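Local atomic coordinates of transcription termination factor FttA (Pyrococcus horikoshii, PDB entry 3AF6), a protein that probably terminates transcription by cutting nascent RNA at the RNA exit channel of RNA polymerase with a two-zinc nuclease centre. Residues A342-L346 and A432-A436. Sequence-based numbering, arbitrary orientation.
Sequences AGHIL and AVGRA. With ZN (zinc ion), chain I.
His344 and Ile345, in the loop between strands 335-341 and 349-355, face the turn 432-434 and the first residue of helix 435-447. The imidazole of His344 binds zinc through NE2 at 2.5 Å; CG lies anti to the backbone N (chi1 -179°) and beside the carbonyl carbon, which directs NE2 to the metal, shared with His256 and His258. Its other nitrogen, ND1, is hydrogen-bonded to the carbonyl of Gly593, a second-shell bond that fixes the rotation of the ring. The carbonyl of the same residue points off at a steep angle to the line from CA to NE2, and His344 O lies 3.2 Å from NH2 of Arg435, at the edge of the guanidinium and near its plane. Bends at chi2 and chi3 turn that edge toward His344 O, and NH1 is hydrogen-bonded to Phe591 O.

Ile345 supplies the apolar part of the contact, and its two branches part company. The methyl CG2 sits 3.7 Å from Gly434 CA and meets the edge of the Arg435 guanidinium in plane, 4.0 Å from NH2. The longer branch, with CG1 between the backbone N and carbonyl carbon (chi1 68°), ends in CD1, which reaches Val433 CG1 at 3.8 Å; the two side chains cross at roughly a right angle. Gly434, the N-cap residue of helix 435-447, has no side chain, so Ile345 CG2 packs directly on its CA; its backbone (phi 109°) favours glycine. Val433 O, in turn, is hydrogen-bonded to NE2 of the zinc ligand His258. The buried contact thus joins a metal-ligand loop of the metallo-beta-lactamase domain to a helix start in the beta-CASP domain, and belongs to the two-zinc site of the metallo-beta-lactamase fold, which in beta-CASP nucleases lies at the junction of the two domains.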
loop_
_atom_site.group_PDB
_atom_site.type_symbol
_atom_site.label_atom_id
_atom_site.label_comp_id
_atom_site.label_asym_id
_atom_site.label_seq_id
_atom_site.Cartn_x
_atom_site.Cartn_y
_atom_site.Cartn_z
ATOM N N ALA A 342 -5.397 -6.673 -5.431
ATOM C CA ALA A 342 -5.876 -5.841 -6.530
ATOM C C ALA A 342 -4.913 -5.893 -7.714
ATOM O O ALA A 342 -5.201 -5.346 -8.784
ATOM C CB ALA A 342 -6.048 -4.405 -6.055
ATOM N N GLY A 343 -3.774 -6.561 -7.508
ATOM C CA GLY A 343 -2.760 -6.698 -8.545
ATOM C C GLY A 343 -2.216 -5.394 -9.112
ATOM O O GLY A 343 -1.672 -5.358 -10.211
ATOM N N HIS A 344 -2.347 -4.309 -8.360
ATOM C CA HIS A 344 -1.880 -3.018 -8.850
ATOM C C HIS A 344 -0.415 -2.736 -8.498
ATOM O O HIS A 344 0.368 -2.396 -9.369
ATOM C CB HIS A 344 -2.795 -1.923 -8.324
ATOM C CG HIS A 344 -2.416 -0.560 -8.792
ATOM N ND1 HIS A 344 -2.400 -0.214 -10.125
ATOM C CD2 HIS A 344 -2.000 0.531 -8.109
ATOM C CE1 HIS A 344 -1.988 1.035 -10.244
ATOM N NE2 HIS A 344 -1.739 1.508 -9.037
ATOM N N ILE A 345 -0.054 -2.863 -7.225
ATOM C CA ILE A 345 1.330 -2.688 -6.784
ATOM C C ILE A 345 1.480 -3.516 -5.526
ATOM O O ILE A 345 0.484 -3.912 -4.913
ATOM C CB ILE A 345 1.713 -1.222 -6.398
ATOM C CG1 ILE A 345 0.965 -0.801 -5.123
ATOM C CG2 ILE A 345 1.468 -0.281 -7.572
ATOM C CD1 ILE A 345 1.428 0.513 -4.544
ATOM N N LEU A 346 2.726 -3.758 -5.135
ATOM C CA LEU A 346 3.004 -4.525 -3.939
ATOM C C LEU A 346 2.058 -4.075 -2.833
ATOM O O LEU A 346 1.998 -2.893 -2.502
ATOM C CB LEU A 346 4.457 -4.307 -3.494
ATOM C CG LEU A 346 4.858 -5.143 -2.268
ATOM C CD1 LEU A 346 5.058 -6.609 -2.694
ATOM C CD2 LEU A 346 6.121 -4.589 -1.641
ATOM N N ALA A 432 8.505 5.816 -7.277
ATOM C CA ALA A 432 9.382 4.894 -6.572
ATOM C C ALA A 432 8.756 3.507 -6.467
ATOM O O ALA A 432 9.468 2.506 -6.471
ATOM C CB ALA A 432 9.694 5.431 -5.189
ATOM N N VAL A 433 7.430 3.465 -6.362
ATOM C CA VAL A 433 6.686 2.218 -6.257
ATOM C C VAL A 433 5.739 2.078 -7.451
ATOM O O VAL A 433 5.131 3.054 -7.896
ATOM C CB VAL A 433 5.845 2.182 -4.976
ATOM C CG1 VAL A 433 5.189 0.811 -4.826
ATOM C CG2 VAL A 433 6.712 2.484 -3.786
ATOM N N GLY A 434 5.608 0.862 -7.969
ATOM C CA GLY A 434 4.740 0.659 -9.117
ATOM C C GLY A 434 5.502 0.373 -10.407
ATOM O O GLY A 434 6.256 -0.597 -10.478
ATOM N N ARG A 435 5.317 1.220 -11.418
ATOM C CA ARG A 435 5.976 1.034 -12.703
ATOM C C ARG A 435 7.485 0.794 -12.617
ATOM O O ARG A 435 8.029 -0.009 -13.382
ATOM C CB ARG A 435 5.722 2.234 -13.629
ATOM C CG ARG A 435 4.251 2.535 -13.980
ATOM C CD ARG A 435 3.401 1.279 -14.170
ATOM N NE ARG A 435 2.888 0.772 -12.895
ATOM C CZ ARG A 435 2.783 -0.518 -12.580
ATOM N NH1 ARG A 435 3.158 -1.454 -13.446
ATOM N NH2 ARG A 435 2.302 -0.874 -11.397
ATOM N N ALA A 436 8.159 1.483 -11.699
ATOM C CA ALA A 436 9.603 1.339 -11.564
ATOM C C ALA A 436 10.041 -0.125 -11.511
ATOM O O ALA A 436 10.802 -0.577 -12.364
ATOM C CB ALA A 436 10.095 2.079 -10.321
HETATM ZN ZN ZN I . -1.857 3.719 -7.868
#